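Local coordinates for protein putative xanthine dehydrogenase YAGS fad-binding subunit (Escherichia coli, PDB 5G5G) that probably serves as the molybdenum-cofactor-binding subunit of a periplasmic aldehyde oxidase, holding a pterin cytosine dinucleotide and a dioxothiomolybdenum ion, at residues 302-316 with 332-346. Numbering follows the deposited sequence.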
ATOM      1  N   ILE C 302     -35.908  -7.579   0.680  1.00 17.26           N
ATOM      2  CA  ILE C 302     -34.552  -7.055   0.560  1.00 17.41           C
ATOM      3  C   ILE C 302     -34.374  -6.465  -0.826  1.00 16.70           C
ATOM      4  O   ILE C 302     -34.654  -7.099  -1.841  1.00 16.08           O
ATOM      5  CB  ILE C 302     -33.452  -8.105   0.886  1.00 18.86           C
ATOM      6  CG1 ILE C 302     -32.058  -7.469   0.738  1.00 18.91           C
ATOM      7  CG2 ILE C 302     -33.576  -9.387   0.026  1.00 19.49           C
ATOM      8  CD1 ILE C 302     -31.016  -8.310   1.451  1.00 20.09           C
ATOM      9  N   SER C 303     -33.978  -5.206  -0.861  1.00 16.31           N
ATOM     10  CA  SER C 303     -33.713  -4.471  -2.081  1.00 16.03           C
ATOM     11  C   SER C 303     -32.311  -3.866  -1.954  1.00 15.40           C
ATOM     12  O   SER C 303     -31.956  -3.239  -0.917  1.00 14.78           O
ATOM     13  CB  SER C 303     -34.727  -3.370  -2.320  1.00 16.82           C
ATOM     14  OG  SER C 303     -34.350  -2.494  -3.417  1.00 16.97           O
ATOM     15  N   HIS C 304     -31.484  -4.072  -2.983  1.00 14.87           N
ATOM     16  CA  HIS C 304     -30.135  -3.489  -2.975  1.00 14.68           C
ATOM     17  C   HIS C 304     -29.867  -2.966  -4.389  1.00 15.12           C
ATOM     18  O   HIS C 304     -29.913  -3.731  -5.371  1.00 15.33           O
ATOM     19  CB  HIS C 304     -29.127  -4.537  -2.577  1.00 14.26           C
ATOM     20  CG  HIS C 304     -27.752  -4.020  -2.290  1.00 13.77           C
ATOM     21  ND1 HIS C 304     -26.792  -4.821  -1.717  1.00 13.92           N
ATOM     22  CD2 HIS C 304     -27.171  -2.819  -2.500  1.00 13.63           C
ATOM     23  CE1 HIS C 304     -25.679  -4.123  -1.566  1.00 13.28           C
ATOM     24  NE2 HIS C 304     -25.875  -2.912  -2.056  1.00 13.39           N
ATOM     25  N   GLU C 305     -29.677  -1.659  -4.497  1.00 15.58           N
ATOM     26  CA  GLU C 305     -29.277  -1.056  -5.785  1.00 15.92           C
ATOM     27  C   GLU C 305     -27.923  -0.394  -5.580  1.00 15.79           C
ATOM     28  O   GLU C 305     -27.658   0.144  -4.518  1.00 15.79           O
ATOM     29  CB  GLU C 305     -30.311  -0.073  -6.285  1.00 17.75           C
ATOM     30  CG  GLU C 305     -31.628  -0.731  -6.618  1.00 19.02           C
ATOM     31  CD  GLU C 305     -32.642   0.188  -7.245  1.00 21.34           C
ATOM     32  OE1 GLU C 305     -32.581   1.412  -7.040  1.00 21.96           O
ATOM     33  OE2 GLU C 305     -33.516  -0.334  -7.977  1.00 22.57           O
ATOM     34  N   SER C 306     -27.064  -0.488  -6.575  1.00 15.03           N
ATOM     35  CA  SER C 306     -25.753   0.139  -6.527  1.00 14.71           C
ATOM     36  C   SER C 306     -25.422   0.876  -7.803  1.00 14.97           C
ATOM     37  O   SER C 306     -25.685   0.378  -8.916  1.00 14.93           O
ATOM     38  CB  SER C 306     -24.691  -0.920  -6.261  1.00 14.59           C
ATOM     39  OG  SER C 306     -23.429  -0.299  -6.022  1.00 14.52           O
ATOM     40  N   TRP C 307     -24.902   2.076  -7.625  1.00 14.40           N
ATOM     41  CA  TRP C 307     -24.395   2.913  -8.717  1.00 14.50           C
ATOM     42  C   TRP C 307     -22.868   2.933  -8.648  1.00 14.31           C
ATOM     43  O   TRP C 307     -22.284   3.080  -7.583  1.00 14.16           O
ATOM     44  CB  TRP C 307     -24.902   4.343  -8.548  1.00 14.95           C
ATOM     45  CG  TRP C 307     -26.277   4.585  -9.014  1.00 15.54           C
ATOM     46  CD1 TRP C 307     -26.651   5.185 -10.160  1.00 16.06           C
ATOM     47  CD2 TRP C 307     -27.494   4.290  -8.293  1.00 16.12           C
ATOM     48  NE1 TRP C 307     -28.052   5.231 -10.236  1.00 16.75           N
ATOM     49  CE2 TRP C 307     -28.567   4.710  -9.086  1.00 16.72           C
ATOM     50  CE3 TRP C 307     -27.762   3.671  -7.064  1.00 16.25           C
ATOM     51  CZ2 TRP C 307     -29.934   4.525  -8.682  1.00 17.48           C
ATOM     52  CZ3 TRP C 307     -29.091   3.472  -6.670  1.00 16.52           C
ATOM     53  CH2 TRP C 307     -30.142   3.885  -7.474  1.00 17.00           C
ATOM     54  N   SER C 308     -22.229   2.809  -9.798  1.00 14.24           N
ATOM     55  CA  SER C 308     -20.785   3.024  -9.949  1.00 14.38           C
ATOM     56  C   SER C 308     -20.611   3.600 -11.349  1.00 14.86           C
ATOM     57  O   SER C 308     -21.563   3.582 -12.155  1.00 15.55           O
ATOM     58  CB  SER C 308     -19.972   1.708  -9.792  1.00 14.34           C
ATOM     59  OG  SER C 308     -20.181   0.826 -10.920  1.00 14.60           O
ATOM     60  N   GLY C 309     -19.430   4.085 -11.633  1.00 14.45           N
ATOM     61  CA  GLY C 309     -19.153   4.666 -12.924  1.00 14.93           C
ATOM     62  C   GLY C 309     -17.883   4.144 -13.564  1.00 14.75           C
ATOM     63  O   GLY C 309     -17.011   3.575 -12.892  1.00 14.30           O
ATOM     64  N   ASN C 310     -17.798   4.310 -14.872  1.00 14.75           N
ATOM     65  CA  ASN C 310     -16.589   3.922 -15.577  1.00 15.09           C
ATOM     66  C   ASN C 310     -16.523   4.584 -16.932  1.00 15.61           C
ATOM     67  O   ASN C 310     -17.500   5.224 -17.400  1.00 15.51           O
ATOM     68  CB  ASN C 310     -16.539   2.365 -15.743  1.00 14.83           C
ATOM     69  CG  ASN C 310     -15.156   1.812 -15.579  1.00 14.58           C
ATOM     70  OD1 ASN C 310     -14.167   2.485 -15.920  1.00 14.42           O
ATOM     71  ND2 ASN C 310     -15.059   0.592 -15.075  1.00 13.36           N
ATOM     72  N   LEU C 311     -15.392   4.364 -17.610  1.00 15.20           N
ATOM     73  CA  LEU C 311     -15.213   4.820 -18.964  1.00 16.75           C
ATOM     74  C   LEU C 311     -16.202   4.038 -19.821  1.00 17.25           C
ATOM     75  O   LEU C 311     -16.608   2.953 -19.399  1.00 16.70           O
ATOM     76  CB  LEU C 311     -13.795   4.504 -19.439  1.00 16.36           C
ATOM     77  CG  LEU C 311     -12.717   5.323 -18.753  1.00 16.27           C
ATOM     78  CD1 LEU C 311     -11.361   4.747 -19.092  1.00 16.72           C
ATOM     79  CD2 LEU C 311     -12.766   6.768 -19.198  1.00 17.02           C
ATOM     80  N   PRO C 312     -16.588   4.562 -20.992  1.00 18.83           N
ATOM     81  CA  PRO C 312     -17.519   3.804 -21.851  1.00 19.79           C
ATOM     82  C   PRO C 312     -17.061   2.358 -22.146  1.00 20.51           C
ATOM     83  O   PRO C 312     -15.898   2.130 -22.520  1.00 19.67           O
ATOM     84  CB  PRO C 312     -17.507   4.590 -23.150  1.00 20.96           C
ATOM     85  CG  PRO C 312     -17.208   5.992 -22.751  1.00 20.69           C
ATOM     86  CD  PRO C 312     -16.184   5.826 -21.640  1.00 19.88           C
ATOM     87  N   GLY C 313     -17.974   1.413 -21.947  1.00 20.58           N
ATOM     88  CA  GLY C 313     -17.673   0.018 -22.115  1.00 21.20           C
ATOM     89  C   GLY C 313     -17.018  -0.647 -20.930  1.00 20.67           C
ATOM     90  O   GLY C 313     -16.770  -1.844 -20.970  1.00 21.28           O
ATOM     91  N   GLY C 314     -16.712   0.108 -19.865  1.00 19.33           N
ATOM     92  CA  GLY C 314     -16.109  -0.492 -18.700  1.00 18.80           C
ATOM     93  C   GLY C 314     -17.066  -1.234 -17.789  1.00 18.80           C
ATOM     94  O   GLY C 314     -18.287  -1.205 -17.968  1.00 19.09           O
ATOM     95  N   THR C 315     -16.477  -1.934 -16.854  1.00 18.31           N
ATOM     96  CA  THR C 315     -17.248  -2.812 -15.949  1.00 18.46           C
ATOM     97  C   THR C 315     -17.933  -2.020 -14.798  1.00 18.17           C
ATOM     98  O   THR C 315     -17.347  -1.088 -14.265  1.00 16.35           O
ATOM     99  CB  THR C 315     -16.350  -3.898 -15.321  1.00 18.61           C
ATOM    100  OG1 THR C 315     -17.141  -4.723 -14.472  1.00 20.61           O
ATOM    101  CG2 THR C 315     -15.262  -3.362 -14.448  1.00 18.98           C
ATOM    102  N   PRO C 316     -19.147  -2.455 -14.388  1.00 17.94           N
ATOM    103  CA  PRO C 316     -19.647  -1.974 -13.104  1.00 18.20           C
ATOM    104  C   PRO C 316     -18.922  -2.610 -11.936  1.00 16.80           C
ATOM    105  O   PRO C 316     -18.236  -3.611 -12.074  1.00 17.60           O
ATOM    106  CB  PRO C 316     -21.112  -2.435 -13.079  1.00 18.94           C
ATOM    107  CG  PRO C 316     -21.216  -3.527 -14.093  1.00 19.80           C
ATOM    108  CD  PRO C 316     -20.080  -3.373 -15.070  1.00 18.75           C
ATOM    109  N   ARG C 332     -37.459  -9.935  -3.090  1.00 16.43           N
ATOM    110  CA  ARG C 332     -36.112  -9.428  -3.329  1.00 15.72           C
ATOM    111  C   ARG C 332     -36.000  -8.640  -4.617  1.00 16.41           C
ATOM    112  O   ARG C 332     -36.651  -8.938  -5.624  1.00 16.88           O
ATOM    113  CB  ARG C 332     -35.105 -10.611  -3.426  1.00 15.42           C
ATOM    114  CG  ARG C 332     -35.416 -11.784  -2.500  1.00 15.19           C
ATOM    115  CD  ARG C 332     -34.411 -12.923  -2.660  1.00 14.85           C
ATOM    116  NE  ARG C 332     -33.080 -12.630  -2.141  1.00 14.40           N
ATOM    117  CZ  ARG C 332     -32.592 -12.943  -0.938  1.00 14.17           C
ATOM    118  NH1 ARG C 332     -33.325 -13.583  -0.073  1.00 14.49           N
ATOM    119  NH2 ARG C 332     -31.338 -12.652  -0.637  1.00 13.92           N
ATOM    120  N   HIS C 333     -35.163  -7.627  -4.581  1.00 16.58           N
ATOM    121  CA  HIS C 333     -34.831  -6.873  -5.777  1.00 17.36           C
ATOM    122  C   HIS C 333     -33.356  -6.469  -5.720  1.00 17.20           C
ATOM    123  O   HIS C 333     -32.863  -5.958  -4.687  1.00 16.90           O
ATOM    124  CB  HIS C 333     -35.775  -5.683  -5.938  1.00 18.47           C
ATOM    125  CG  HIS C 333     -35.243  -4.605  -6.820  1.00 18.51           C
ATOM    126  ND1 HIS C 333     -35.400  -4.625  -8.183  1.00 19.17           N
ATOM    127  CD2 HIS C 333     -34.536  -3.484  -6.540  1.00 18.57           C
ATOM    128  CE1 HIS C 333     -34.815  -3.565  -8.719  1.00 19.50           C
ATOM    129  NE2 HIS C 333     -34.250  -2.868  -7.747  1.00 19.53           N
ATOM    130  N   THR C 334     -32.630  -6.714  -6.813  1.00 16.78           N
ATOM    131  CA  THR C 334     -31.265  -6.234  -6.900  1.00 16.68           C
ATOM    132  C   THR C 334     -31.053  -5.634  -8.253  1.00 16.83           C
ATOM    133  O   THR C 334     -31.657  -6.045  -9.233  1.00 17.18           O
ATOM    134  CB  THR C 334     -30.204  -7.341  -6.649  1.00 16.84           C
ATOM    135  OG1 THR C 334     -30.566  -8.529  -7.345  1.00 17.62           O
ATOM    136  CG2 THR C 334     -30.108  -7.727  -5.238  1.00 17.05           C
ATOM    137  N   GLY C 335     -30.210  -4.611  -8.312  1.00 16.85           N
ATOM    138  CA  GLY C 335     -29.944  -3.947  -9.555  1.00 17.50           C
ATOM    139  C   GLY C 335     -28.691  -3.132  -9.554  1.00 17.32           C
ATOM    140  O   GLY C 335     -28.344  -2.511  -8.545  1.00 17.05           O
ATOM    141  N   LEU C 336     -28.009  -3.127 -10.700  1.00 17.27           N
ATOM    142  CA  LEU C 336     -26.849  -2.267 -10.918  1.00 17.28           C
ATOM    143  C   LEU C 336     -27.200  -1.098 -11.807  1.00 17.30           C
ATOM    144  O   LEU C 336     -28.026  -1.214 -12.731  1.00 18.19           O
ATOM    145  CB  LEU C 336     -25.658  -3.041 -11.540  1.00 17.64           C
ATOM    146  CG  LEU C 336     -25.064  -4.168 -10.713  1.00 17.77           C
ATOM    147  CD1 LEU C 336     -23.979  -4.884 -11.526  1.00 18.03           C
ATOM    148  CD2 LEU C 336     -24.542  -3.635  -9.381  1.00 17.15           C
ATOM    149  N   ARG C 337     -26.533   0.027 -11.558  1.00 17.35           N
ATOM    150  CA  ARG C 337     -26.679   1.228 -12.371  1.00 17.92           C
ATOM    151  C   ARG C 337     -25.270   1.720 -12.705  1.00 17.66           C
ATOM    152  O   ARG C 337     -24.460   1.941 -11.796  1.00 16.38           O
ATOM    153  CB  ARG C 337     -27.470   2.259 -11.612  1.00 18.79           C
ATOM    154  CG  ARG C 337     -28.867   1.763 -11.101  1.00 20.01           C
ATOM    155  CD  ARG C 337     -29.811   1.693 -12.207  1.00 22.00           C
ATOM    156  NE  ARG C 337     -31.136   1.238 -11.707  1.00 24.39           N
ATOM    157  CZ  ARG C 337     -31.538  -0.031 -11.598  1.00 23.69           C
ATOM    158  NH1 ARG C 337     -30.765  -1.021 -12.010  1.00 22.32           N
ATOM    159  NH2 ARG C 337     -32.798  -0.289 -11.190  1.00 24.46           N
ATOM    160  N   LEU C 338     -25.000   1.893 -13.997  1.00 17.57           N
ATOM    161  CA  LEU C 338     -23.652   2.207 -14.452  1.00 18.08           C
ATOM    162  C   LEU C 338     -23.617   3.592 -15.103  1.00 18.10           C
ATOM    163  O   LEU C 338     -24.184   3.781 -16.188  1.00 18.94           O
ATOM    164  CB  LEU C 338     -23.188   1.107 -15.433  1.00 18.40           C
ATOM    165  CG  LEU C 338     -21.757   1.300 -15.943  1.00 18.91           C
ATOM    166  CD1 LEU C 338     -20.713   1.369 -14.860  1.00 18.58           C
ATOM    167  CD2 LEU C 338     -21.498   0.173 -16.920  1.00 19.93           C
ATOM    168  N   ALA C 339     -22.967   4.545 -14.451  1.00 17.49           N
ATOM    169  CA  ALA C 339     -22.756   5.878 -15.032  1.00 18.68           C
ATOM    170  C   ALA C 339     -21.521   5.859 -15.904  1.00 18.66           C
ATOM    171  O   ALA C 339     -20.643   4.999 -15.750  1.00 17.93           O
ATOM    172  CB  ALA C 339     -22.580   6.918 -13.939  1.00 18.57           C
ATOM    173  N   THR C 340     -21.442   6.875 -16.762  1.00 19.81           N
ATOM    174  CA  THR C 340     -20.217   7.146 -17.508  1.00 20.75           C
ATOM    175  C   THR C 340     -19.394   8.214 -16.797  1.00 20.08           C
ATOM    176  O   THR C 340     -19.863   9.325 -16.606  1.00 19.73           O
ATOM    177  CB  THR C 340     -20.562   7.544 -18.941  1.00 23.06           C
ATOM    178  OG1 THR C 340     -21.206   6.413 -19.518  1.00 23.21           O
ATOM    179  CG2 THR C 340     -19.291   7.844 -19.745  1.00 24.29           C
ATOM    180  N   LEU C 341     -18.162   7.863 -16.441  1.00 18.59           N
ATOM    181  CA  LEU C 341     -17.247   8.813 -15.805  1.00 18.04           C
ATOM    182  C   LEU C 341     -15.941   8.775 -16.564  1.00 18.09           C
ATOM    183  O   LEU C 341     -15.495   7.694 -16.905  1.00 17.79           O
ATOM    184  CB  LEU C 341     -16.978   8.503 -14.327  1.00 17.52           C
ATOM    185  CG  LEU C 341     -18.164   8.506 -13.315  1.00 17.60           C
ATOM    186  CD1 LEU C 341     -17.707   8.055 -11.940  1.00 17.04           C
ATOM    187  CD2 LEU C 341     -18.783   9.903 -13.258  1.00 18.00           C
ATOM    188  N   ASP C 342     -15.319   9.950 -16.715  1.00 18.33           N
ATOM    189  CA  ASP C 342     -14.073  10.112 -17.435  1.00 18.63           C
ATOM    190  C   ASP C 342     -12.873  10.124 -16.515  1.00 17.61           C
ATOM    191  O   ASP C 342     -11.845  10.703 -16.836  1.00 17.07           O
ATOM    192  CB  ASP C 342     -14.143  11.414 -18.251  1.00 20.26           C
ATOM    193  CG  ASP C 342     -15.251  11.371 -19.270  1.00 21.96           C
ATOM    194  OD1 ASP C 342     -15.104  10.532 -20.177  1.00 22.31           O
ATOM    195  OD2 ASP C 342     -16.287  12.102 -19.111  1.00 22.59           O
ATOM    196  N   LEU C 343     -13.011   9.549 -15.330  1.00 16.68           N
ATOM    197  CA  LEU C 343     -11.889   9.239 -14.478  1.00 16.20           C
ATOM    198  C   LEU C 343     -11.107   8.067 -15.086  1.00 15.30           C
ATOM    199  O   LEU C 343     -11.537   7.470 -16.072  1.00 14.73           O
ATOM    200  CB  LEU C 343     -12.401   8.857 -13.106  1.00 16.35           C
ATOM    201  CG  LEU C 343     -13.010   9.974 -12.266  1.00 16.88           C
ATOM    202  CD1 LEU C 343     -13.744   9.400 -11.072  1.00 16.96           C
ATOM    203  CD2 LEU C 343     -11.952  10.964 -11.799  1.00 17.50           C
ATOM    204  N   PRO C 344      -9.943   7.728 -14.504  1.00 14.73           N
ATOM    205  CA  PRO C 344      -9.233   6.541 -14.964  1.00 14.77           C
ATOM    206  C   PRO C 344     -10.111   5.267 -14.906  1.00 14.52           C
ATOM    207  O   PRO C 344     -11.199   5.289 -14.260  1.00 14.09           O
ATOM    208  CB  PRO C 344      -8.044   6.477 -14.010  1.00 14.77           C
ATOM    209  CG  PRO C 344      -7.742   7.950 -13.755  1.00 14.10           C
ATOM    210  CD  PRO C 344      -9.137   8.497 -13.528  1.00 14.68           C
ATOM    211  N   GLU C 345      -9.669   4.234 -15.597  1.00 13.84           N
ATOM    212  CA  GLU C 345     -10.433   2.985 -15.718  1.00 14.66           C
ATOM    213  C   GLU C 345     -10.682   2.356 -14.346  1.00 13.45           C
ATOM    214  O   GLU C 345      -9.747   2.025 -13.626  1.00 12.78           O
ATOM    215  CB  GLU C 345      -9.678   1.947 -16.560  1.00 15.38           C
ATOM    216  CG  GLU C 345     -10.450   0.672 -16.883  1.00 16.45           C
ATOM    217  CD  GLU C 345      -9.617  -0.286 -17.698  1.00 17.52           C
ATOM    218  OE1 GLU C 345      -9.243   0.065 -18.848  1.00 18.35           O
ATOM    219  OE2 GLU C 345      -9.367  -1.400 -17.209  1.00 17.41           O
ATOM    220  N   GLY C 346     -11.948   2.106 -14.046  1.00 13.12           N
ATOM    221  CA  GLY C 346     -12.341   1.309 -12.920  1.00 12.88           C
ATOM    222  C   GLY C 346     -12.206  -0.161 -13.268  1.00 12.99           C
ATOM    223  O   GLY C 346     -12.528  -0.595 -14.385  1.00 13.36           O
TER
HETATM  224  O   HOH W   1     -33.040   2.833  -9.740  1.00 28.84           O
HETATM  225  O   HOH W   2     -22.808  -0.187 -11.153  1.00 16.48           O
HETATM  226  O   HOH W   3     -13.491  -1.717 -16.922  1.00 17.47           O
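One face of the Trp307 indole carries the aliphatic start of Arg337, its CB 3.4 Å from the centroid of the five-membered ring in a CH-pi contact. The imidazole of His333 is approached at its edge by Ser303 and Glu305, and on the other side of the sheet Ile302 CG2 sits over the centre of the Arg332 guanidinium. Ile302 and Arg332, Ser303 and His333, and Trp307 and Arg337 are direct neighbours on strands 302-310 and 332-340, two adjacent parallel strands in a mixed sheet of the cofactor-binding domain, joined by an unbroken run of backbone hydrogen bonds from Ile302 O to Leu341 N. Glu305, paired with Gly335, reaches diagonally between two basic residues. His333 NE2 donates a hydrogen bond to Glu305 OE2 at 2.6 Å, meeting the anti side of the carboxylate with the two planes 59° apart, while His333 ND1 is bonded to Asn161. The same OE2 lies 3.3 Å from Arg337 NH2, well out of the guanidinium plane, a salt bridge of charge alone; a water joins Glu305 OE1 to Arg337 NE. A bend at chi2 (-75°) turns the Arg337 chain back from the indole, and NH1 bonds to Leu336 O and to Asp159.

Past the strands, the chain of 311-316 folds back through a type II turn, Leu311 to Gly314, and Leu338 CD1 packs against Pro316 CA at 3.9 Å. Asn310 ties this loop to the segment leading toward the molybdenum pocket. Its OD1 accepts from the backbone N of both Leu311 and Gly346, and its ND2 donates in the amide plane to Thr315 O at 3.0 Å and to Gly346 O at 2.9 Å, the last bond nearly straight at 169°.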